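Local atomic coordinates of sugar kinase (Agrobacterium tumefaciens, PDB entry 2RBC), a protein that probably phosphorylates a sugar or related carbohydrate with ATP, as a putative sugar kinase of the pfkB (ribokinase) family. Residues 150-155 with 175-180; 29-34 with 156-161; 42-47 with 122-127. All coordinates share one frame; numbering follows the deposited sequence.

Contact 1 of 3, residues 150-155 with 175-180. With EDO (1,2-ethanediol), chain I.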
ATOM      1  N   CYS A 150     -25.915 -20.141  -2.215  1.00 27.22           N
ATOM      2  CA  CYS A 150     -26.779 -19.360  -1.351  1.00 26.71           C
ATOM      3  C   CYS A 150     -28.114 -20.076  -1.176  1.00 26.31           C
ATOM      4  O   CYS A 150     -29.079 -19.794  -1.887  1.00 28.13           O
ATOM      5  CB  CYS A 150     -26.972 -17.976  -1.947  1.00 26.70           C
ATOM      6  SG  CYS A 150     -27.990 -16.913  -0.928  1.00 26.80           S
ATOM      7  N   THR A 151     -28.176 -21.001  -0.231  1.00 24.85           N
ATOM      8  CA  THR A 151     -29.363 -21.815  -0.078  1.00 24.81           C
ATOM      9  C   THR A 151     -30.268 -21.215   0.996  1.00 24.39           C
ATOM     10  O   THR A 151     -29.789 -20.514   1.893  1.00 22.48           O
ATOM     11  CB  THR A 151     -28.972 -23.226   0.301  1.00 24.25           C
ATOM     12  OG1 THR A 151     -28.513 -23.251   1.651  1.00 24.74           O
ATOM     13  CG2 THR A 151     -27.865 -23.746  -0.632  1.00 23.50           C
ATOM     14  N   PRO A 152     -31.583 -21.476   0.926  1.00 25.33           N
ATOM     15  CA  PRO A 152     -32.443 -21.045   2.045  1.00 26.48           C
ATOM     16  C   PRO A 152     -32.018 -21.597   3.408  1.00 27.51           C
ATOM     17  O   PRO A 152     -32.160 -20.912   4.407  1.00 29.01           O
ATOM     18  CB  PRO A 152     -33.828 -21.551   1.649  1.00 26.88           C
ATOM     19  CG  PRO A 152     -33.775 -21.671   0.161  1.00 27.52           C
ATOM     20  CD  PRO A 152     -32.361 -22.105  -0.152  1.00 25.58           C
ATOM     21  N   GLU A 153     -31.474 -22.802   3.458  1.00 28.28           N
ATOM     22  CA  GLU A 153     -30.955 -23.334   4.716  1.00 29.21           C
ATOM     23  C   GLU A 153     -29.751 -22.520   5.264  1.00 29.29           C
ATOM     24  O   GLU A 153     -29.679 -22.297   6.479  1.00 30.25           O
ATOM     25  CB  GLU A 153     -30.624 -24.834   4.569  1.00 29.79           C
ATOM     26  CG  GLU A 153     -31.876 -25.752   4.508  1.00 32.44           C
ATOM     27  CD  GLU A 153     -31.523 -27.260   4.496  1.00 33.55           C
ATOM     28  OE1 GLU A 153     -30.304 -27.562   4.362  1.00 39.79           O
ATOM     29  OE2 GLU A 153     -32.438 -28.139   4.615  1.00 38.89           O
ATOM     30  N   ASP A 154     -28.827 -22.083   4.389  1.00 28.14           N
ATOM     31  CA  ASP A 154     -27.772 -21.130   4.743  1.00 27.73           C
ATOM     32  C   ASP A 154     -28.359 -19.849   5.366  1.00 26.98           C
ATOM     33  O   ASP A 154     -27.901 -19.393   6.414  1.00 28.08           O
ATOM     34  CB  ASP A 154     -26.912 -20.676   3.529  1.00 27.13           C
ATOM     35  CG  ASP A 154     -26.075 -21.806   2.882  1.00 30.73           C
ATOM     36  OD1 ASP A 154     -25.901 -22.866   3.551  1.00 30.12           O
ATOM     37  OD2 ASP A 154     -25.623 -21.601   1.684  1.00 27.04           O
ATOM     38  N   ILE A 155     -29.332 -19.248   4.694  1.00 25.51           N
ATOM     39  CA  ILE A 155     -29.806 -17.921   5.066  1.00 25.73           C
ATOM     40  C   ILE A 155     -30.710 -17.963   6.298  1.00 26.25           C
ATOM     41  O   ILE A 155     -30.799 -16.987   7.040  1.00 24.72           O
ATOM     42  CB  ILE A 155     -30.507 -17.243   3.866  1.00 24.51           C
ATOM     43  CG1 ILE A 155     -29.497 -17.045   2.710  1.00 23.72           C
ATOM     44  CG2 ILE A 155     -31.148 -15.898   4.257  1.00 24.61           C
ATOM     45  CD1 ILE A 155     -28.306 -16.093   3.044  1.00 21.65           C
ATOM     46  N   LEU A 175     -30.362 -11.287  -1.094  1.00 21.60           N
ATOM     47  CA  LEU A 175     -31.545 -10.474  -0.869  1.00 22.24           C
ATOM     48  C   LEU A 175     -32.828 -11.267  -1.138  1.00 22.58           C
ATOM     49  O   LEU A 175     -33.746 -11.229  -0.347  1.00 23.18           O
ATOM     50  CB  LEU A 175     -31.560  -9.180  -1.706  1.00 21.86           C
ATOM     51  CG  LEU A 175     -30.517  -8.117  -1.369  1.00 22.92           C
ATOM     52  CD1 LEU A 175     -30.528  -6.986  -2.450  1.00 21.63           C
ATOM     53  CD2 LEU A 175     -30.712  -7.548   0.040  1.00 20.68           C
ATOM     54  N   THR A 176     -32.874 -11.949  -2.279  1.00 22.97           N
ATOM     55  CA  THR A 176     -34.039 -12.725  -2.675  1.00 23.11           C
ATOM     56  C   THR A 176     -34.400 -13.798  -1.672  1.00 22.91           C
ATOM     57  O   THR A 176     -35.574 -13.908  -1.249  1.00 23.58           O
ATOM     58  CB  THR A 176     -33.835 -13.341  -4.055  1.00 23.40           C
ATOM     59  OG1 THR A 176     -33.603 -12.275  -4.978  1.00 24.42           O
ATOM     60  CG2 THR A 176     -35.102 -14.166  -4.509  1.00 21.97           C
ATOM     61  N   VAL A 177     -33.411 -14.594  -1.288  1.00 21.90           N
ATOM     62  CA  VAL A 177     -33.663 -15.727  -0.378  1.00 21.28           C
ATOM     63  C   VAL A 177     -34.086 -15.154   0.992  1.00 21.64           C
ATOM     64  O   VAL A 177     -35.110 -15.550   1.561  1.00 19.43           O
ATOM     65  CB  VAL A 177     -32.406 -16.666  -0.278  1.00 20.83           C
ATOM     66  CG1 VAL A 177     -32.607 -17.770   0.790  1.00 20.44           C
ATOM     67  CG2 VAL A 177     -32.097 -17.283  -1.660  1.00 21.62           C
ATOM     68  N   ALA A 178     -33.368 -14.126   1.475  1.00 21.90           N
ATOM     69  CA  ALA A 178     -33.686 -13.557   2.778  1.00 22.95           C
ATOM     70  C   ALA A 178     -35.138 -13.034   2.837  1.00 23.81           C
ATOM     71  O   ALA A 178     -35.891 -13.283   3.801  1.00 23.47           O
ATOM     72  CB  ALA A 178     -32.692 -12.432   3.125  1.00 21.77           C
ATOM     73  N   ARG A 179     -35.537 -12.307   1.804  0.50 24.14           N
ATOM     74  CA  ARG A 179     -36.878 -11.734   1.782  0.50 24.72           C
ATOM     75  C   ARG A 179     -37.935 -12.834   1.726  0.50 24.61           C
ATOM     76  O   ARG A 179     -38.958 -12.749   2.421  0.50 24.08           O
ATOM     77  CB  ARG A 179     -37.042 -10.773   0.608  0.50 24.72           C
ATOM     78  CG  ARG A 179     -38.383 -10.096   0.603  0.50 25.21           C
ATOM     79  CD  ARG A 179     -38.483  -9.091  -0.515  0.50 25.41           C
ATOM     80  NE  ARG A 179     -38.284  -9.706  -1.829  0.50 25.14           N
ATOM     81  CZ  ARG A 179     -38.268  -9.027  -2.969  0.50 26.36           C
ATOM     82  NH1 ARG A 179     -38.426  -7.711  -2.959  0.50 28.05           N
ATOM     83  NH2 ARG A 179     -38.079  -9.655  -4.122  0.50 25.70           N
ATOM     84  N   ALA A 180     -37.676 -13.873   0.926  1.00 24.91           N
ATOM     85  CA  ALA A 180     -38.571 -15.037   0.852  1.00 24.55           C
ATOM     86  C   ALA A 180     -38.744 -15.674   2.215  1.00 24.26           C
ATOM     87  O   ALA A 180     -39.799 -16.216   2.510  1.00 25.40           O
ATOM     88  CB  ALA A 180     -38.047 -16.096  -0.178  1.00 24.60           C
TER
HETATM   89  C1  EDO I 329     -24.950 -24.641   0.866  1.00 61.26           C
HETATM   90  O1  EDO I 329     -24.114 -23.594   0.349  1.00 61.20           O
HETATM   91  C2  EDO I 329     -25.177 -25.767  -0.151  1.00 60.86           C
HETATM   92  O2  EDO I 329     -24.971 -25.350  -1.512  1.00 58.36           O
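V177 CG1 stands over the puckered pyrrolidine ring of P152, 3.5 Å from P152 CA; the two side chains cross at about a right angle. The flat group nearby, the D154 carboxylate, belongs to a capping box at the start of helix 152-155. D154 N donates to T151 OG1, while T151 N donates to D154 OD2 at 3.2 Å, coming from above the carboxylate plane, 55° out of it. A 1,2-ethanediol, probably from the crystallisation liquor, gives OD2 a second bond from its O1, at 2.8 Å.

No hydrogen bond crosses between the segments; the side chains meet through apolar branches, with backbone carbonyls at the margin. V177 is the wedge that helix 168-180 drives against the short helix. Its CG1, anti to the backbone N (chi1 174°), serves both P152 and I155, touching I155 CG1 at 3.7 Å. The other branch turns to the residue two places before the first residue of helix 152-155: V177 CG2 lies 3.9 Å from C150 O and 4.2 Å from C150 SG. W86 of strand 82-90 touches C150, D154 and I155, which seats the short helix on the central sheet of the ribokinase-type alpha/beta fold. Deeper in, I155 CG2 rests against the backbone of the longer helix, 3.8 Å from A178 CA.

Contact 2 of 3, residues 29-34 with 156-161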
ATOM      1  N   GLY A  29     -27.026 -11.703  20.880  1.00 35.56           N
ATOM      2  CA  GLY A  29     -27.164 -10.694  19.864  1.00 32.43           C
ATOM      3  C   GLY A  29     -27.717 -11.311  18.598  1.00 30.47           C
ATOM      4  O   GLY A  29     -27.464 -12.473  18.284  1.00 28.90           O
ATOM      5  N   LYS A  30     -28.441 -10.511  17.840  1.00 27.71           N
ATOM      6  CA  LYS A  30     -28.918 -10.955  16.557  1.00 26.50           C
ATOM      7  C   LYS A  30     -27.756 -11.184  15.601  1.00 25.51           C
ATOM      8  O   LYS A  30     -26.726 -10.536  15.687  1.00 23.92           O
ATOM      9  CB  LYS A  30     -29.906  -9.936  15.975  1.00 26.20           C
ATOM     10  CG  LYS A  30     -31.155  -9.751  16.862  1.00 25.84           C
ATOM     11  CD  LYS A  30     -32.027 -10.990  16.885  1.00 27.33           C
ATOM     12  CE  LYS A  30     -33.139 -10.890  17.907  1.00 27.79           C
ATOM     13  NZ  LYS A  30     -34.211 -11.822  17.559  1.00 29.71           N
ATOM     14  N   HIS A  31     -27.968 -12.099  14.671  1.00 24.38           N
ATOM     15  CA  HIS A  31     -26.978 -12.490  13.722  1.00 24.44           C
ATOM     16  C   HIS A  31     -27.300 -11.913  12.345  1.00 23.74           C
ATOM     17  O   HIS A  31     -28.349 -12.190  11.778  1.00 24.59           O
ATOM     18  CB  HIS A  31     -26.922 -14.006  13.655  1.00 24.76           C
ATOM     19  CG  HIS A  31     -25.668 -14.522  13.036  1.00 27.54           C
ATOM     20  ND1 HIS A  31     -25.352 -15.861  13.011  1.00 29.24           N
ATOM     21  CD2 HIS A  31     -24.625 -13.876  12.450  1.00 29.70           C
ATOM     22  CE1 HIS A  31     -24.180 -16.015  12.405  1.00 31.11           C
ATOM     23  NE2 HIS A  31     -23.729 -14.826  12.043  1.00 27.20           N
ATOM     24  N   VAL A  32     -26.390 -11.081  11.834  1.00 22.80           N
ATOM     25  CA  VAL A  32     -26.534 -10.404  10.542  1.00 21.16           C
ATOM     26  C   VAL A  32     -25.451 -10.944   9.579  1.00 21.12           C
ATOM     27  O   VAL A  32     -24.279 -10.955   9.933  1.00 21.91           O
ATOM     28  CB  VAL A  32     -26.365  -8.885  10.688  1.00 20.24           C
ATOM     29  CG1 VAL A  32     -26.531  -8.213   9.352  1.00 19.46           C
ATOM     30  CG2 VAL A  32     -27.350  -8.292  11.720  1.00 22.28           C
ATOM     31  N   LEU A  33     -25.872 -11.413   8.408  1.00 20.93           N
ATOM     32  CA  LEU A  33     -25.019 -11.702   7.268  1.00 20.44           C
ATOM     33  C   LEU A  33     -24.750 -10.457   6.464  1.00 21.93           C
ATOM     34  O   LEU A  33     -25.668  -9.834   5.946  1.00 21.48           O
ATOM     35  CB  LEU A  33     -25.660 -12.705   6.319  1.00 20.31           C
ATOM     36  CG  LEU A  33     -24.858 -13.124   5.065  1.00 20.52           C
ATOM     37  CD1 LEU A  33     -23.448 -13.774   5.404  1.00 20.97           C
ATOM     38  CD2 LEU A  33     -25.684 -14.056   4.190  1.00 20.70           C
ATOM     39  N   CYS A  34     -23.479 -10.130   6.324  1.00 21.97           N
ATOM     40  CA  CYS A  34     -23.044  -9.034   5.434  1.00 22.10           C
ATOM     41  C   CYS A  34     -22.387  -9.650   4.223  1.00 21.51           C
ATOM     42  O   CYS A  34     -21.661 -10.616   4.336  1.00 20.96           O
ATOM     43  CB  CYS A  34     -22.084  -8.111   6.163  1.00 21.33           C
ATOM     44  SG  CYS A  34     -22.846  -7.410   7.632  1.00 25.27           S
ATOM     45  N   ALA A 156     -31.368 -19.101   6.532  1.00 26.68           N
ATOM     46  CA  ALA A 156     -32.343 -19.202   7.615  1.00 27.48           C
ATOM     47  C   ALA A 156     -31.659 -19.062   8.957  1.00 28.48           C
ATOM     48  O   ALA A 156     -32.309 -18.780   9.964  1.00 31.21           O
ATOM     49  CB  ALA A 156     -33.128 -20.559   7.546  1.00 28.34           C
ATOM     50  N   LEU A 157     -30.350 -19.227   8.968  1.00 29.13           N
ATOM     51  CA  LEU A 157     -29.573 -19.088  10.173  1.00 29.44           C
ATOM     52  C   LEU A 157     -29.349 -17.630  10.587  1.00 29.29           C
ATOM     53  O   LEU A 157     -28.871 -17.360  11.692  1.00 29.99           O
ATOM     54  CB  LEU A 157     -28.227 -19.790   9.977  1.00 30.52           C
ATOM     55  CG  LEU A 157     -28.342 -21.296   9.586  1.00 31.20           C
ATOM     56  CD1 LEU A 157     -27.003 -21.982   9.804  1.00 33.92           C
ATOM     57  CD2 LEU A 157     -29.473 -22.111  10.303  1.00 32.87           C
ATOM     58  N   PHE A 158     -29.654 -16.686   9.704  1.00 27.85           N
ATOM     59  CA  PHE A 158     -29.452 -15.283  10.014  1.00 26.27           C
ATOM     60  C   PHE A 158     -30.771 -14.600  10.370  1.00 25.23           C
ATOM     61  O   PHE A 158     -31.843 -15.070  10.024  1.00 25.73           O
ATOM     62  CB  PHE A 158     -28.780 -14.610   8.829  1.00 25.71           C
ATOM     63  CG  PHE A 158     -27.455 -15.189   8.521  1.00 24.61           C
ATOM     64  CD1 PHE A 158     -26.365 -14.960   9.370  1.00 23.75           C
ATOM     65  CD2 PHE A 158     -27.286 -16.005   7.425  1.00 23.45           C
ATOM     66  CE1 PHE A 158     -25.130 -15.544   9.093  1.00 22.13           C
ATOM     67  CE2 PHE A 158     -26.071 -16.580   7.159  1.00 24.82           C
ATOM     68  CZ  PHE A 158     -24.994 -16.342   7.980  1.00 23.74           C
ATOM     69  N   ASP A 159     -30.674 -13.500  11.101  1.00 24.57           N
ATOM     70  CA  ASP A 159     -31.843 -12.719  11.501  1.00 22.90           C
ATOM     71  C   ASP A 159     -32.090 -11.602  10.493  1.00 22.55           C
ATOM     72  O   ASP A 159     -33.209 -11.131  10.369  1.00 22.00           O
ATOM     73  CB  ASP A 159     -31.627 -12.161  12.900  1.00 21.86           C
ATOM     74  CG  ASP A 159     -31.560 -13.256  13.946  1.00 22.01           C
ATOM     75  OD1 ASP A 159     -32.544 -14.002  14.031  1.00 20.10           O
ATOM     76  OD2 ASP A 159     -30.579 -13.380  14.685  1.00 20.67           O
ATOM     77  N   ALA A 160     -31.032 -11.144   9.820  1.00 21.84           N
ATOM     78  CA  ALA A 160     -31.134 -10.188   8.715  1.00 21.37           C
ATOM     79  C   ALA A 160     -29.937 -10.364   7.824  1.00 21.20           C
ATOM     80  O   ALA A 160     -28.967 -10.999   8.226  1.00 21.39           O
ATOM     81  CB  ALA A 160     -31.184  -8.702   9.203  1.00 20.86           C
ATOM     82  N   VAL A 161     -30.010  -9.806   6.606  1.00 20.49           N
ATOM     83  CA  VAL A 161     -28.876  -9.783   5.685  1.00 20.91           C
ATOM     84  C   VAL A 161     -28.688  -8.363   5.181  1.00 20.87           C
ATOM     85  O   VAL A 161     -29.646  -7.582   5.076  1.00 20.08           O
ATOM     86  CB  VAL A 161     -29.025 -10.757   4.489  1.00 20.26           C
ATOM     87  CG1 VAL A 161     -29.307 -12.158   4.975  1.00 18.15           C
ATOM     88  CG2 VAL A 161     -30.073 -10.300   3.493  1.00 19.94           C
TER
HETATM   89  O   HOH W   1     -33.471 -14.408  16.986  1.00 60.99           O
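F158 packs against H31 and L33 of strand 31-35, and its side chain can be followed outward from CB, which lies 3.8 Å from H31 O. With chi1 at -61°, CG is set anti to the carbonyl carbon, and from there the ring lies with one face to L33 and one edge to H31. L33 CB stands over the ring centre, 3.7 Å from the centroid and 6° off the ring normal, a CH-pi contact. Next out, CD1 lies near H31 CD2, and beyond it CE1 comes to 3.3 Å from H31 NE2. This edge of F158 points at the imidazole face of H31, the ring planes meeting at 73°, so the pair is a T-shaped stack. Along the same face as L33 CB, CE2 and the terminal CZ touch CD2 and CD1 of L33 respectively. NE2 of the histidine is bonded to S84 OG of strand 82-90, which fixes one end of the imidazole.

Just past F158 the chain enters strand 160-163, which runs parallel to strand 31-35 in the central sheet of the ribokinase-like alpha/beta fold, with V32 paired to A160 and L33 to V161. L33 N donates to A160 O at 3.1 Å. At the mouth of this ladder H31 O takes two donors, D159 N at 2.8 Å and, weakly, A160 N.

The D159 side chain turns back to H31. Its OD2 uses the anti lone pair to accept H31 N at 2.9 Å, in a nearly straight bond. The other oxygen, OD1, faces K30 NZ across 4.5 Å, too far for a salt bridge, and a water fills in, accepting from NZ at 2.8 Å and donating to OD1.

Contact 3 of 3, residues 42-47 with 122-127. With EDO (1,2-ethanediol), chain H.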
ATOM      1  N   THR A  42      -4.364   0.568   3.171  1.00 21.19           N
ATOM      2  CA  THR A  42      -3.294   1.256   3.848  1.00 20.45           C
ATOM      3  C   THR A  42      -3.581   2.750   3.822  1.00 21.22           C
ATOM      4  O   THR A  42      -3.659   3.378   2.741  1.00 19.55           O
ATOM      5  CB  THR A  42      -1.933   0.927   3.281  1.00 20.89           C
ATOM      6  OG1 THR A  42      -1.769  -0.483   3.309  1.00 19.92           O
ATOM      7  CG2 THR A  42      -0.847   1.553   4.143  1.00 19.14           C
ATOM      8  N   LEU A  43      -3.766   3.287   5.031  1.00 21.07           N
ATOM      9  CA  LEU A  43      -4.188   4.654   5.256  1.00 22.34           C
ATOM     10  C   LEU A  43      -2.984   5.436   5.726  1.00 23.41           C
ATOM     11  O   LEU A  43      -2.437   5.136   6.779  1.00 23.64           O
ATOM     12  CB  LEU A  43      -5.296   4.734   6.330  1.00 22.19           C
ATOM     13  CG  LEU A  43      -6.494   3.782   6.226  1.00 23.86           C
ATOM     14  CD1 LEU A  43      -7.468   4.099   7.344  1.00 21.03           C
ATOM     15  CD2 LEU A  43      -7.148   3.884   4.844  1.00 23.90           C
ATOM     16  N   PHE A  44      -2.558   6.403   4.909  1.00 23.71           N
ATOM     17  CA  PHE A  44      -1.392   7.216   5.148  1.00 24.62           C
ATOM     18  C   PHE A  44      -1.890   8.597   5.536  1.00 25.34           C
ATOM     19  O   PHE A  44      -2.511   9.264   4.716  1.00 25.49           O
ATOM     20  CB  PHE A  44      -0.558   7.383   3.861  1.00 23.21           C
ATOM     21  CG  PHE A  44       0.083   6.123   3.363  1.00 22.61           C
ATOM     22  CD1 PHE A  44       1.340   5.756   3.800  1.00 19.64           C
ATOM     23  CD2 PHE A  44      -0.535   5.353   2.391  1.00 21.95           C
ATOM     24  CE1 PHE A  44       1.956   4.619   3.320  1.00 23.00           C
ATOM     25  CE2 PHE A  44       0.104   4.226   1.879  1.00 20.52           C
ATOM     26  CZ  PHE A  44       1.323   3.856   2.365  1.00 20.70           C
ATOM     27  N   ARG A  45      -1.614   9.008   6.769  1.00 27.06           N
ATOM     28  CA  ARG A  45      -2.088  10.290   7.318  1.00 27.91           C
ATOM     29  C   ARG A  45      -0.991  11.320   7.096  1.00 28.89           C
ATOM     30  O   ARG A  45       0.146  11.145   7.541  1.00 29.09           O
ATOM     31  CB  ARG A  45      -2.427  10.124   8.795  1.00 27.71           C
ATOM     32  CG  ARG A  45      -3.471  11.063   9.300  1.00 28.83           C
ATOM     33  CD  ARG A  45      -3.612  10.893  10.758  1.00 29.70           C
ATOM     34  NE  ARG A  45      -4.648  11.770  11.302  1.00 28.50           N
ATOM     35  CZ  ARG A  45      -5.022  11.764  12.567  1.00 29.68           C
ATOM     36  NH1 ARG A  45      -4.452  10.955  13.427  1.00 30.85           N
ATOM     37  NH2 ARG A  45      -5.984  12.585  12.982  1.00 32.75           N
ATOM     38  N   VAL A  46      -1.318  12.348   6.331  1.00 29.56           N
ATOM     39  CA  VAL A  46      -0.367  13.362   5.938  1.00 31.09           C
ATOM     40  C   VAL A  46      -0.895  14.756   6.333  1.00 31.81           C
ATOM     41  O   VAL A  46      -2.080  14.909   6.588  1.00 32.27           O
ATOM     42  CB  VAL A  46      -0.116  13.307   4.431  1.00 30.98           C
ATOM     43  CG1 VAL A  46       0.479  11.936   4.033  1.00 30.45           C
ATOM     44  CG2 VAL A  46      -1.420  13.607   3.642  1.00 30.98           C
ATOM     45  N   ALA A  47      -0.004  15.751   6.400  1.00 33.59           N
ATOM     46  CA  ALA A  47      -0.412  17.130   6.684  1.00 33.69           C
ATOM     47  C   ALA A  47      -1.084  17.670   5.432  1.00 35.41           C
ATOM     48  O   ALA A  47      -2.293  17.929   5.408  1.00 35.77           O
ATOM     49  CB  ALA A  47       0.778  17.971   7.058  1.00 33.60           C
ATOM     50  N   LEU A 122      -6.885  -4.433  -2.539  1.00 20.16           N
ATOM     51  CA  LEU A 122      -6.166  -3.567  -1.607  1.00 20.18           C
ATOM     52  C   LEU A 122      -6.284  -2.148  -2.122  1.00 20.39           C
ATOM     53  O   LEU A 122      -6.452  -1.951  -3.345  1.00 21.36           O
ATOM     54  CB  LEU A 122      -4.688  -4.023  -1.486  1.00 19.94           C
ATOM     55  CG  LEU A 122      -3.792  -3.939  -2.723  1.00 21.27           C
ATOM     56  CD1 LEU A 122      -3.135  -2.537  -2.902  1.00 19.10           C
ATOM     57  CD2 LEU A 122      -2.729  -5.036  -2.650  1.00 20.27           C
ATOM     58  N   SER A 123      -6.220  -1.163  -1.220  1.00 20.10           N
ATOM     59  CA  SER A 123      -6.128   0.245  -1.618  1.00 20.46           C
ATOM     60  C   SER A 123      -5.123   1.052  -0.815  1.00 21.67           C
ATOM     61  O   SER A 123      -4.888   0.766   0.350  1.00 20.73           O
ATOM     62  CB  SER A 123      -7.474   0.943  -1.462  1.00 21.71           C
ATOM     63  OG  SER A 123      -8.510   0.202  -2.092  1.00 22.21           O
ATOM     64  N   THR A 124      -4.523   2.063  -1.455  1.00 21.49           N
ATOM     65  CA  THR A 124      -3.874   3.134  -0.711  1.00 21.93           C
ATOM     66  C   THR A 124      -4.848   4.312  -0.580  1.00 22.72           C
ATOM     67  O   THR A 124      -5.459   4.737  -1.573  1.00 21.85           O
ATOM     68  CB  THR A 124      -2.564   3.576  -1.346  1.00 22.07           C
ATOM     69  OG1 THR A 124      -1.541   2.642  -0.979  1.00 18.60           O
ATOM     70  CG2 THR A 124      -2.150   4.986  -0.896  1.00 21.19           C
ATOM     71  N   ILE A 125      -4.986   4.823   0.640  1.00 23.23           N
ATOM     72  CA  ILE A 125      -5.755   6.041   0.880  1.00 24.27           C
ATOM     73  C   ILE A 125      -4.868   7.028   1.623  1.00 24.75           C
ATOM     74  O   ILE A 125      -4.353   6.712   2.676  1.00 24.44           O
ATOM     75  CB  ILE A 125      -7.061   5.784   1.646  1.00 24.30           C
ATOM     76  CG1 ILE A 125      -7.878   4.695   0.951  1.00 23.87           C
ATOM     77  CG2 ILE A 125      -7.886   7.071   1.733  1.00 25.82           C
ATOM     78  CD1 ILE A 125      -9.184   4.305   1.639  1.00 24.94           C
ATOM     79  N   ILE A 126      -4.664   8.203   1.028  1.00 25.20           N
ATOM     80  CA  ILE A 126      -3.852   9.280   1.610  1.00 26.64           C
ATOM     81  C   ILE A 126      -4.859  10.294   2.143  1.00 29.09           C
ATOM     82  O   ILE A 126      -5.654  10.832   1.366  1.00 29.59           O
ATOM     83  CB  ILE A 126      -2.900   9.906   0.582  1.00 26.32           C
ATOM     84  CG1 ILE A 126      -1.987   8.819  -0.052  1.00 24.83           C
ATOM     85  CG2 ILE A 126      -2.048  11.020   1.230  1.00 25.49           C
ATOM     86  CD1 ILE A 126      -1.329   9.210  -1.343  1.00 25.00           C
ATOM     87  N   ILE A 127      -4.840  10.498   3.464  1.00 30.50           N
ATOM     88  CA  ILE A 127      -5.784  11.334   4.190  1.00 31.09           C
ATOM     89  C   ILE A 127      -5.033  12.543   4.788  1.00 32.80           C
ATOM     90  O   ILE A 127      -4.157  12.388   5.658  1.00 31.95           O
ATOM     91  CB  ILE A 127      -6.459  10.522   5.303  1.00 31.62           C
ATOM     92  CG1 ILE A 127      -6.950   9.174   4.760  1.00 30.57           C
ATOM     93  CG2 ILE A 127      -7.574  11.298   5.935  1.00 31.09           C
ATOM     94  CD1 ILE A 127      -7.672   8.306   5.756  1.00 30.16           C
TER
HETATM   95  C1  EDO H 328       0.303   0.355   0.607  0.50 21.43           C
HETATM   96  O1  EDO H 328       1.719   0.328   0.361  0.50 22.27           O
HETATM   97  C2  EDO H 328      -0.495  -0.138  -0.607  0.50 21.06           C
HETATM   98  O2  EDO H 328      -1.845   0.360  -0.592  0.50 20.45           O
HETATM   99  O   HOH W   2      -2.953  -2.034   1.109  1.00 18.63           O
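L43 and I125 lie side by side and point the same way, with L43 CD2 3.7 Å from I125 CB; I127 CD1 extends this apolar row to L43 CB. The opposite face carries F44 and I126. There T124 CG2, anti to its own N, reaches F44 CE2 at 3.7 Å, and farther along V46 CG2 meets I126 CG2 at 3.6 Å.

Between the two faces, five nearly straight N-H...O bonds join the strands: T42 N to S123 O, I125 N to T42 O, F44 N to I125 O, I127 N to F44 O and V46 N to I127 O, each 2.9 Å long. Four paired residues and a 20° angle between the strand directions show a regular parallel ladder.

At the polar margin T42 OG1 bonds Q63 NE2, and a water links it to a 1,2-ethanediol whose O2 approaches T124 OG1 too closely to be trusted. R45 runs extended to a salt bridge with E60. T124 OG1 also bonds T124 OG1 of the second subunit, whose V136 packs on F44 and I126. Strands 39-45 and 121-127 thus form the middle of a four-stranded sheet lying against the partner chain, consistent with the lid of ribokinase-type kinases, which interlocks as a beta-clasp in dimers.

Contacts 1 and 2 share an apolar seam, their centres 11 Å apart. A178 CB of contact 1 meets V161 CG2 of contact 2 at 3.4 Å, and I155 CD1 meets L33 CD2 at 3.5 Å; strand 160-163 runs on through a loop into helix 168-180, which covers the sheet face bearing L33 and V161. Contact 3 lies on the opposite side of the chain's centre, its nearest atoms about 17 Å from contact 2 and about 23 Å from contact 1, although strand 31-35 leads directly to strand 39-45. In this family the substrate site lies between lid and main domain; a glycerol bonded to S123 OG is consistent with a pocket beside contact 3.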